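Local coordinates for chitin oligosaccharide binding protein NagB2 (Paenibacillus sp. FPU-7, PDB 7EHU), which binds short chitin oligosaccharides such as N,N'-diacetylchitobiose and N,N',N''-triacetylchitotriose, probably delivering them to an ABC transporter as an extracellular solute-binding protein, at residues A[35-40]-A[71-76]; A[225-229]-A[418-422]; A[123-128]-A[356-360]. One frame throughout, in Å; residues are numbered along the deposited sequence.

Contact 1 (A[35-40]-A[71-76]); sequences RHINVR and VEDTVN. With NAG (2-acetamido-2-deoxy-beta-D-glucopyranose), chain B; NAG (2-acetamido-2-deoxy-beta-D-glucopyranose), chain C; NAG (2-acetamido-2-deoxy-beta-D-glucopyranose), chain D.
Arg-40 reaches over to Asp-73 in a salt bridge beside the bound sugar. Its NH1 gives a bond of 3.2 Å to Asp-73 OD2, arriving from above the carboxylate plane, and NH2 adds only weak bonds to both oxygens; guanidinium and carboxylate stand 77° apart, so this is a single main bond and not a flat two-pronged pairing. The same Asp-73 OD2 accepts a hydrogen bond of 2.7 Å from O6 of the chain C NAG, an oxygen that lies in the Arg-40 guanidinium plane. An acid suits this place because it can take a sugar hydroxyl and an arginine together, and the arginine probably favours its charged form. Asn-38 OD1 likewise accepts O6 of the chain B NAG at 2.8 Å.

Behind these groups, Thr-74 N bonds Asp-73 OD1 and holds the carboxylate, while a water joins Ile-37 O to Asp-73 N. Further from the sugar, Val-71 N bonds His-36 O at 2.9 Å, and the branched Val-39 puts CG1 against that same nitrogen. Arg-35, bent at chi2 (72°) and chi3 (48°), lays CD on Val-71 CG2 and turns NH1 to Asn-76 OD1, 3.0 Å away and near the guanidinium plane; its NE and NH2 form salt bridges with Asp-69 and Glu-84.

The contact thus joins the end of strand 30-36 to the start of helix 73-86, just beyond the parallel strand 64-70, with helix 44-60 touching His-36 and Asn-38 and strand 309-320 touching His-36 and Ile-37.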
loop_
_atom_site.group_PDB
_atom_site.type_symbol
_atom_site.label_atom_id
_atom_site.label_comp_id
_atom_site.label_asym_id
_atom_site.label_seq_id
_atom_site.Cartn_x
_atom_site.Cartn_y
_atom_site.Cartn_z
ATOM N N ARG A 35 5.821 4.097 17.015
ATOM C CA ARG A 35 6.204 4.561 15.690
ATOM C C ARG A 35 5.028 4.429 14.734
ATOM O O ARG A 35 4.516 3.326 14.522
ATOM C CB ARG A 35 7.390 3.734 15.193
ATOM C CG ARG A 35 7.773 3.939 13.730
ATOM C CD ARG A 35 8.443 5.283 13.429
ATOM N NE ARG A 35 9.491 5.555 14.389
ATOM C CZ ARG A 35 10.643 4.893 14.487
ATOM N NH1 ARG A 35 10.913 3.912 13.640
ATOM N NH2 ARG A 35 11.501 5.174 15.458
ATOM N N HIS A 36 4.622 5.546 14.129
ATOM C CA HIS A 36 3.517 5.543 13.187
ATOM C C HIS A 36 3.914 6.393 11.986
ATOM O O HIS A 36 4.908 7.137 12.020
ATOM C CB HIS A 36 2.239 6.082 13.827
ATOM C CG HIS A 36 2.311 7.533 14.138
ATOM N ND1 HIS A 36 1.932 8.506 13.233
ATOM C CD2 HIS A 36 2.742 8.191 15.242
ATOM C CE1 HIS A 36 2.125 9.691 13.775
ATOM N NE2 HIS A 36 2.600 9.531 14.992
ATOM N N ILE A 37 3.130 6.284 10.919
ATOM C CA ILE A 37 3.418 6.948 9.650
ATOM C C ILE A 37 2.400 8.040 9.328
ATOM O O ILE A 37 2.382 8.557 8.202
ATOM C CB ILE A 37 3.544 5.924 8.505
ATOM C CG1 ILE A 37 2.254 5.100 8.341
ATOM C CG2 ILE A 37 4.745 5.021 8.730
ATOM C CD1 ILE A 37 2.241 4.296 7.060
ATOM N N ASN A 38 1.576 8.439 10.289
ATOM C CA ASN A 38 0.465 9.365 10.025
ATOM C C ASN A 38 0.868 10.822 10.208
ATOM O O ASN A 38 0.346 11.531 11.071
ATOM C CB ASN A 38 -0.713 8.986 10.899
ATOM C CG ASN A 38 -1.162 7.599 10.621
ATOM O OD1 ASN A 38 -1.427 7.268 9.458
ATOM N ND2 ASN A 38 -1.191 6.755 11.641
ATOM N N VAL A 39 1.804 11.261 9.351
ATOM C CA VAL A 39 2.448 12.567 9.472
ATOM C C VAL A 39 1.867 13.630 8.542
ATOM O O VAL A 39 1.991 14.824 8.825
ATOM C CB VAL A 39 3.982 12.477 9.290
ATOM C CG1 VAL A 39 4.592 11.583 10.338
ATOM C CG2 VAL A 39 4.370 12.027 7.889
ATOM N N ARG A 40 1.288 13.237 7.407
ATOM C CA ARG A 40 0.832 14.225 6.437
ATOM C C ARG A 40 -0.509 14.817 6.866
ATOM O O ARG A 40 -1.258 14.215 7.639
ATOM C CB ARG A 40 0.681 13.593 5.052
ATOM C CG ARG A 40 1.979 13.052 4.453
ATOM C CD ARG A 40 1.745 12.507 3.023
ATOM N NE ARG A 40 2.940 11.939 2.389
ATOM C CZ ARG A 40 3.157 10.645 2.120
ATOM N NH1 ARG A 40 2.272 9.698 2.409
ATOM N NH2 ARG A 40 4.281 10.301 1.523
ATOM N N VAL A 71 6.776 9.300 11.536
ATOM C CA VAL A 71 7.831 9.301 10.527
ATOM C C VAL A 71 7.187 9.047 9.168
ATOM O O VAL A 71 6.278 8.217 9.059
ATOM C CB VAL A 71 8.868 8.201 10.859
ATOM C CG1 VAL A 71 9.967 8.132 9.836
ATOM C CG2 VAL A 71 9.466 8.431 12.257
ATOM N N GLU A 72 7.649 9.757 8.136
ATOM C CA GLU A 72 7.147 9.547 6.788
ATOM C C GLU A 72 7.269 8.089 6.378
ATOM O O GLU A 72 8.248 7.423 6.700
ATOM C CB GLU A 72 7.989 10.367 5.794
ATOM C CG GLU A 72 8.128 11.862 6.011
ATOM C CD GLU A 72 9.375 12.398 5.317
ATOM O OE1 GLU A 72 9.411 12.334 4.070
ATOM O OE2 GLU A 72 10.331 12.847 6.013
ATOM N N ASP A 73 6.286 7.620 5.608
ATOM C CA ASP A 73 6.192 6.229 5.176
ATOM C C ASP A 73 7.519 5.658 4.671
ATOM O O ASP A 73 8.011 4.645 5.195
ATOM C CB ASP A 73 5.033 6.060 4.163
ATOM C CG ASP A 73 5.069 7.017 2.942
ATOM O OD1 ASP A 73 6.018 7.779 2.710
ATOM O OD2 ASP A 73 4.040 7.007 2.209
ATOM N N THR A 74 8.110 6.270 3.646
ATOM C CA THR A 74 9.311 5.680 3.054
ATOM C C THR A 74 10.475 5.699 4.042
ATOM O O THR A 74 11.258 4.739 4.122
ATOM C CB THR A 74 9.741 6.432 1.789
ATOM O OG1 THR A 74 9.940 7.801 2.125
ATOM C CG2 THR A 74 8.710 6.299 0.670
ATOM N N VAL A 75 10.601 6.789 4.799
ATOM C CA VAL A 75 11.695 6.925 5.752
ATOM C C VAL A 75 11.576 5.859 6.832
ATOM O O VAL A 75 12.564 5.199 7.175
ATOM C CB VAL A 75 11.692 8.347 6.342
ATOM C CG1 VAL A 75 12.724 8.486 7.457
ATOM C CG2 VAL A 75 11.948 9.396 5.254
ATOM N N ASN A 76 10.364 5.628 7.352
ATOM C CA ASN A 76 10.223 4.626 8.403
ATOM C C ASN A 76 10.576 3.239 7.872
ATOM O O ASN A 76 11.388 2.521 8.459
ATOM C CB ASN A 76 8.810 4.597 8.967
ATOM C CG ASN A 76 8.682 3.597 10.064
ATOM O OD1 ASN A 76 9.479 3.623 10.994
ATOM N ND2 ASN A 76 7.749 2.648 9.935
HETATM C C1 NAG B . -4.343 7.451 5.835
HETATM C C2 NAG B . -3.350 7.790 4.709
HETATM C C3 NAG B . -2.722 6.524 4.139
HETATM C C4 NAG B . -2.294 5.547 5.229
HETATM C C5 NAG B . -3.364 5.409 6.302
HETATM C C6 NAG B . -2.929 4.564 7.472
HETATM C C7 NAG B . -3.844 9.775 3.307
HETATM C C8 NAG B . -4.695 10.297 2.178
HETATM N N2 NAG B . -4.050 8.499 3.649
HETATM O O1 NAG B . -4.815 8.607 6.434
HETATM O O3 NAG B . -1.629 6.910 3.307
HETATM O O4 NAG B . -2.212 4.245 4.652
HETATM O O5 NAG B . -3.710 6.698 6.810
HETATM O O6 NAG B . -1.650 4.944 7.948
HETATM O O7 NAG B . -2.987 10.467 3.861
HETATM C C1 NAG C . -0.928 3.721 4.351
HETATM C C2 NAG C . -1.152 2.241 4.091
HETATM C C3 NAG C . 0.103 1.591 3.518
HETATM C C4 NAG C . 0.677 2.397 2.361
HETATM C C5 NAG C . 0.834 3.846 2.804
HETATM C C6 NAG C . 1.338 4.775 1.728
HETATM C C7 NAG C . -2.779 1.210 5.654
HETATM C C8 NAG C . -2.938 0.559 6.990
HETATM N N2 NAG C . -1.530 1.568 5.326
HETATM O O3 NAG C . -0.246 0.276 3.114
HETATM O O4 NAG C . 1.974 1.903 2.038
HETATM O O5 NAG C . -0.449 4.342 3.204
HETATM O O6 NAG C . 1.547 6.084 2.247
HETATM O O7 NAG C . -3.735 1.381 4.903
HETATM C C1 NAG D . 2.132 1.239 0.816
HETATM C C2 NAG D . 3.606 0.971 0.629
HETATM C C3 NAG D . 3.842 0.080 -0.590
HETATM C C4 NAG D . 3.005 -1.190 -0.486
HETATM C C5 NAG D . 1.537 -0.840 -0.257
HETATM C C6 NAG D . 0.657 -2.053 -0.038
HETATM C C7 NAG D . 5.261 2.582 1.445
HETATM C C8 NAG D . 5.989 3.869 1.167
HETATM N N2 NAG D . 4.375 2.200 0.524
HETATM O O3 NAG D . 5.229 -0.224 -0.655
HETATM O O4 NAG D . 3.077 -1.969 -1.677
HETATM O O5 NAG D . 1.426 0.004 0.901
HETATM O O6 NAG D . 1.065 -2.805 1.094
HETATM O O7 NAG D . 5.479 1.910 2.454
HETATM O O HOH W 1 3.469 8.689 5.728
HETATM O O HOH W 2 5.472 8.329 -0.114
#

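Contact 2 (A[225-229]-A[418-422])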
loop_
_atom_site.group_PDB
_atom_site.type_symbol
_atom_site.label_atom_id
_atom_site.label_comp_id
_atom_site.label_asym_id
_atom_site.label_seq_id
_atom_site.Cartn_x
_atom_site.Cartn_y
_atom_site.Cartn_z
ATOM N N THR A 225 11.225 -18.082 -11.428
ATOM C CA THR A 225 10.949 -17.121 -12.483
ATOM C C THR A 225 12.016 -16.039 -12.400
ATOM O O THR A 225 12.743 -15.940 -11.412
ATOM C CB THR A 225 9.557 -16.512 -12.295
ATOM O OG1 THR A 225 9.570 -15.752 -11.079
ATOM C CG2 THR A 225 8.484 -17.592 -12.229
ATOM N N LYS A 226 12.120 -15.220 -13.441
ATOM C CA LYS A 226 13.127 -14.174 -13.489
ATOM C C LYS A 226 12.509 -12.870 -13.971
ATOM O O LYS A 226 11.574 -12.861 -14.783
ATOM C CB LYS A 226 14.262 -14.542 -14.451
ATOM C CG LYS A 226 15.071 -15.754 -14.029
ATOM C CD LYS A 226 16.213 -16.012 -15.015
ATOM C CE LYS A 226 16.739 -17.428 -14.911
ATOM N NZ LYS A 226 17.407 -17.652 -13.607
ATOM N N TRP A 227 13.098 -11.767 -13.507
ATOM C CA TRP A 227 12.688 -10.451 -13.982
ATOM C C TRP A 227 12.887 -10.335 -15.487
ATOM O O TRP A 227 12.169 -9.575 -16.154
ATOM C CB TRP A 227 13.509 -9.381 -13.264
ATOM C CG TRP A 227 13.193 -9.254 -11.802
ATOM C CD1 TRP A 227 13.817 -9.887 -10.766
ATOM C CD2 TRP A 227 12.194 -8.418 -11.210
ATOM N NE1 TRP A 227 13.267 -9.502 -9.565
ATOM C CE2 TRP A 227 12.263 -8.607 -9.815
ATOM C CE3 TRP A 227 11.234 -7.538 -11.723
ATOM C CZ2 TRP A 227 11.429 -7.936 -8.934
ATOM C CZ3 TRP A 227 10.403 -6.881 -10.842
ATOM C CH2 TRP A 227 10.498 -7.088 -9.469
ATOM N N THR A 228 13.849 -11.094 -16.033
ATOM C CA THR A 228 14.150 -11.069 -17.457
ATOM C C THR A 228 13.192 -11.911 -18.297
ATOM O O THR A 228 13.323 -11.920 -19.527
ATOM C CB THR A 228 15.583 -11.580 -17.681
ATOM O OG1 THR A 228 15.733 -12.824 -16.991
ATOM C CG2 THR A 228 16.633 -10.585 -17.179
ATOM N N ASP A 229 12.259 -12.630 -17.683
ATOM C CA ASP A 229 11.292 -13.396 -18.457
ATOM C C ASP A 229 10.561 -12.464 -19.420
ATOM O O ASP A 229 10.169 -11.356 -19.032
ATOM C CB ASP A 229 10.308 -14.061 -17.494
ATOM C CG ASP A 229 10.923 -15.249 -16.749
ATOM O OD1 ASP A 229 10.259 -15.764 -15.817
ATOM O OD2 ASP A 229 12.047 -15.683 -17.107
ATOM N N VAL A 418 15.411 -4.968 -16.579
ATOM C CA VAL A 418 15.179 -6.327 -16.097
ATOM C C VAL A 418 16.510 -7.043 -15.864
ATOM O O VAL A 418 16.613 -7.887 -14.970
ATOM C CB VAL A 418 14.211 -7.130 -16.993
ATOM C CG1 VAL A 418 12.783 -6.524 -16.966
ATOM C CG2 VAL A 418 14.728 -7.246 -18.437
ATOM N N GLU A 419 17.546 -6.716 -16.650
ATOM C CA GLU A 419 18.873 -7.291 -16.425
ATOM C C GLU A 419 19.416 -6.877 -15.057
ATOM O O GLU A 419 19.924 -7.710 -14.290
ATOM C CB GLU A 419 19.822 -6.857 -17.560
ATOM C CG GLU A 419 21.279 -7.286 -17.410
ATOM C CD GLU A 419 22.234 -6.626 -18.419
ATOM O OE1 GLU A 419 22.299 -5.379 -18.505
ATOM O OE2 GLU A 419 22.934 -7.369 -19.129
ATOM N N LYS A 420 19.314 -5.583 -14.740
ATOM C CA LYS A 420 19.756 -5.076 -13.445
ATOM C C LYS A 420 18.961 -5.714 -12.311
ATOM O O LYS A 420 19.525 -6.100 -11.280
ATOM C CB LYS A 420 19.607 -3.550 -13.451
ATOM C CG LYS A 420 20.010 -2.793 -12.190
ATOM C CD LYS A 420 19.723 -1.293 -12.378
ATOM C CE LYS A 420 19.841 -0.486 -11.088
ATOM N NZ LYS A 420 19.115 0.845 -11.149
ATOM N N MET A 421 17.656 -5.872 -12.503
ATOM C CA MET A 421 16.813 -6.467 -11.470
ATOM C C MET A 421 17.166 -7.918 -11.234
ATOM O O MET A 421 17.222 -8.366 -10.087
ATOM C CB MET A 421 15.351 -6.326 -11.857
ATOM C CG MET A 421 14.762 -4.950 -11.712
ATOM S SD MET A 421 15.078 -4.173 -10.086
ATOM C CE MET A 421 14.454 -5.320 -8.982
ATOM N N GLN A 422 17.424 -8.676 -12.294
ATOM C CA GLN A 422 17.761 -10.078 -12.065
ATOM C C GLN A 422 19.136 -10.221 -11.421
ATOM O O GLN A 422 19.352 -11.140 -10.622
ATOM C CB GLN A 422 17.681 -10.891 -13.358
ATOM C CG GLN A 422 17.708 -12.406 -13.130
ATOM C CD GLN A 422 16.622 -12.864 -12.163
ATOM O OE1 GLN A 422 15.506 -12.359 -12.196
ATOM N NE2 GLN A 422 16.947 -13.813 -11.295
HETATM O O HOH W 3 14.768 -15.277 -9.815
#
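Gln-422 meets the 225-229 loop through the shape of its side chain: CG is anti to the backbone N (chi1 -167°), and a single bend at chi2 (55°) swings the amide toward Trp-227. Trp-227 answers with CG anti to its carbonyl carbon, which stands the indole against the helix with one face turned to Met-421.

The amide oxygen OE1 of Gln-422 accepts the backbone N-H of Trp-227 at 2.8 Å, a fairly straight bond whose donor is tilted 24° from the carbonyl plane. OE1 also sits at the edge of the indole, 3.3 Å from Trp-227 CD1, and the amide rests on the methylenes of Lys-226. Glutamine suits the position because its other end is a donor: NE2 bonds a water that in turn donates a hydrogen bond to Thr-225 O, and it also bonds Asp-426.

Met-421 covers the indole with CB in a CH-pi contact, 3.6 Å from Trp-227 CG. Its flexible chain folds back so that SD stands above the six-membered ring at a distance, in a Met-aromatic contact, and CE comes to 4.0 Å from Trp-227 CZ2. About one turn earlier on the helix, the compact Val-418 puts CG1 on Trp-227 O at 3.2 Å, and Thr-228 CG2 packs on Val-418 O. The indole NE1 has its own partner, Gln-425 OE1, and its ring stacks with Phe-220.

Lys-226 to Asp-229 form a type I beta turn, closed by Asp-229 N to Lys-226 O. Asp-229 stands at the N-cap position of helix 230-244, but its side chain makes no capping bond; OD1 instead accepts Lys-226 N at 3.1 Å. The arrangement is a helix-preceding turn docked by its tryptophan on C-terminal helix 414-430, with Val-396 of helix 394-408 touching both Trp-227 and Met-421.

Contact 3 (A[123-128]-A[356-360])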
loop_
_atom_site.group_PDB
_atom_site.type_symbol
_atom_site.label_atom_id
_atom_site.label_comp_id
_atom_site.label_asym_id
_atom_site.label_seq_id
_atom_site.Cartn_x
_atom_site.Cartn_y
_atom_site.Cartn_z
ATOM N N LEU A 123 -9.239 -12.139 19.985
ATOM C CA LEU A 123 -8.996 -11.600 18.651
ATOM C C LEU A 123 -8.522 -12.648 17.649
ATOM O O LEU A 123 -8.281 -12.301 16.494
ATOM C CB LEU A 123 -7.964 -10.462 18.745
ATOM C CG LEU A 123 -8.474 -9.147 19.342
ATOM C CD1 LEU A 123 -7.280 -8.217 19.632
ATOM C CD2 LEU A 123 -9.474 -8.454 18.438
ATOM N N GLU A 124 -8.397 -13.921 18.040
ATOM C CA GLU A 124 -7.705 -14.881 17.177
ATOM C C GLU A 124 -8.278 -14.950 15.775
ATOM O O GLU A 124 -7.535 -15.068 14.793
ATOM C CB GLU A 124 -7.805 -16.291 17.759
ATOM C CG GLU A 124 -7.122 -16.464 19.049
ATOM C CD GLU A 124 -7.355 -17.830 19.598
ATOM O OE1 GLU A 124 -6.456 -18.671 19.402
ATOM O OE2 GLU A 124 -8.473 -18.056 20.150
ATOM N N ASP A 125 -9.599 -14.964 15.676
ATOM C CA ASP A 125 -10.325 -15.207 14.437
ATOM C C ASP A 125 -10.925 -13.946 13.820
ATOM O O ASP A 125 -11.763 -14.051 12.915
ATOM C CB ASP A 125 -11.460 -16.193 14.712
ATOM C CG ASP A 125 -10.997 -17.392 15.505
ATOM O OD1 ASP A 125 -10.303 -18.219 14.898
ATOM O OD2 ASP A 125 -11.337 -17.534 16.705
ATOM N N LYS A 126 -10.549 -12.765 14.301
ATOM C CA LYS A 126 -11.262 -11.538 13.972
ATOM C C LYS A 126 -10.770 -10.855 12.708
ATOM O O LYS A 126 -11.441 -9.955 12.205
ATOM C CB LYS A 126 -11.175 -10.574 15.159
ATOM C CG LYS A 126 -12.203 -10.790 16.243
ATOM C CD LYS A 126 -12.422 -12.217 16.671
ATOM C CE LYS A 126 -13.613 -12.297 17.635
ATOM N NZ LYS A 126 -13.619 -13.611 18.249
ATOM N N PHE A 127 -9.623 -11.233 12.184
ATOM C CA PHE A 127 -9.038 -10.570 11.027
ATOM C C PHE A 127 -9.378 -11.322 9.749
ATOM O O PHE A 127 -9.381 -12.542 9.713
ATOM C CB PHE A 127 -7.518 -10.446 11.211
ATOM C CG PHE A 127 -7.141 -9.535 12.356
ATOM C CD1 PHE A 127 -7.097 -10.005 13.655
ATOM C CD2 PHE A 127 -6.892 -8.187 12.150
ATOM C CE1 PHE A 127 -6.787 -9.178 14.694
ATOM C CE2 PHE A 127 -6.593 -7.356 13.195
ATOM C CZ PHE A 127 -6.525 -7.849 14.463
ATOM N N PHE A 128 -9.629 -10.586 8.673
ATOM C CA PHE A 128 -9.856 -11.253 7.396
ATOM C C PHE A 128 -8.689 -12.176 7.048
ATOM O O PHE A 128 -8.892 -13.318 6.620
ATOM C CB PHE A 128 -10.070 -10.228 6.279
ATOM C CG PHE A 128 -11.384 -9.507 6.347
ATOM C CD1 PHE A 128 -12.565 -10.132 6.001
ATOM C CD2 PHE A 128 -11.438 -8.200 6.775
ATOM C CE1 PHE A 128 -13.769 -9.441 6.071
ATOM C CE2 PHE A 128 -12.637 -7.525 6.843
ATOM C CZ PHE A 128 -13.791 -8.145 6.499
ATOM N N PRO A 356 -11.717 -1.897 6.552
ATOM C CA PRO A 356 -11.422 -2.689 7.762
ATOM C C PRO A 356 -10.481 -3.858 7.523
ATOM O O PRO A 356 -10.480 -4.495 6.464
ATOM C CB PRO A 356 -12.795 -3.197 8.205
ATOM C CG PRO A 356 -13.738 -2.158 7.682
ATOM C CD PRO A 356 -13.176 -1.732 6.359
ATOM N N SER A 357 -9.685 -4.149 8.550
ATOM C CA SER A 357 -8.977 -5.423 8.615
ATOM C C SER A 357 -9.700 -6.465 9.453
ATOM O O SER A 357 -9.320 -7.642 9.408
ATOM C CB SER A 357 -7.577 -5.220 9.185
ATOM O OG SER A 357 -7.680 -4.694 10.490
ATOM N N MET A 358 -10.717 -6.064 10.218
ATOM C CA MET A 358 -11.466 -6.941 11.109
ATOM C C MET A 358 -12.852 -7.162 10.537
ATOM O O MET A 358 -13.409 -6.284 9.880
ATOM C CB MET A 358 -11.589 -6.262 12.481
ATOM C CG MET A 358 -10.231 -6.182 13.198
ATOM S SD MET A 358 -10.338 -5.374 14.794
ATOM C CE MET A 358 -11.130 -6.712 15.724
ATOM N N LYS A 359 -13.384 -8.356 10.780
ATOM C CA LYS A 359 -14.679 -8.774 10.252
ATOM C C LYS A 359 -15.847 -8.170 11.022
ATOM O O LYS A 359 -15.769 -7.920 12.214
ATOM C CB LYS A 359 -14.804 -10.300 10.353
ATOM C CG LYS A 359 -13.758 -11.089 9.581
ATOM C CD LYS A 359 -13.823 -12.569 9.901
ATOM C CE LYS A 359 -12.520 -13.261 9.696
ATOM N NZ LYS A 359 -12.507 -14.624 10.241
ATOM N N GLY A 360 -16.961 -7.981 10.328
ATOM C CA GLY A 360 -18.194 -7.626 10.997
ATOM C C GLY A 360 -18.498 -6.156 11.170
ATOM O O GLY A 360 -19.463 -5.825 11.870
#
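A single beta bridge between two loops, Phe-127 facing Met-358, forms the centre of this contact. Two backbone bonds make it: Lys-359 N to Lys-126 O at 2.9 Å and Phe-128 N to Ser-357 O at 3.1 Å. Around them the side chains divide the work between apolar cover and polar reach.

Met-358 sets CG over one face of the Phe-127 ring, 3.8 Å from CE2, while its SD makes an oblique Met-aromatic contact with the same ring. The bend at chi3 (75°) turns CE away from the ring to Leu-123 CD2, 3.6 Å off, and to Lys-126 CB; a long, unbranched, flexible chain is well fitted to touch all three.

Lys-359 runs extended in the opposite direction past Phe-128. Its CG lies over one face of that ring, toward the rim, in a CH-pi contact, and its ammonium NZ ends on Asp-125 O at 2.8 Å. A lysine suits this exposed edge, because its methylenes can cover the aromatic ring while its charged end bonds a carbonyl. Phe-128 also brings CE2 to 3.4 Å from Met-358 O, and beyond the two segments its ring meets Trp-314.

Segment 123-128 opens with a type I turn, Leu-123 to Lys-126, just after helix 115-121, whose Leu-118 touches Leu-123. Segment 356-360 follows helix 342-352, where Gln-345 OE1 accepts the N-H groups of Ser-357 and Met-358. Strand 138-154 lies against Phe-127 and accepts Ser-357 OG at Pro-143 O.

How the contacts relate
Contact 1 comes first along the chain and is complete before the others open; contacts 2 and 3 then alternate, 123-128 preceding 225-229 and 356-360 preceding 418-422. None touches another. The centre of contact 1 is about 31 Å from that of contact 2 and about 25 Å from that of contact 3, and the centres of contacts 2 and 3 are about 37 Å apart. Contact 1 lies at the sugar, on strand 30-36 and helix 73-86. The other two tie distant parts of the sequence: contact 2 brings a mid-chain turn to C-terminal helix 414-430, and contact 3 joins loops after helices 115-121 and 342-352. Their alternation is consistent with the periplasmic-binding-protein fold, whose domains are built from discontinuous segments around a ligand cleft.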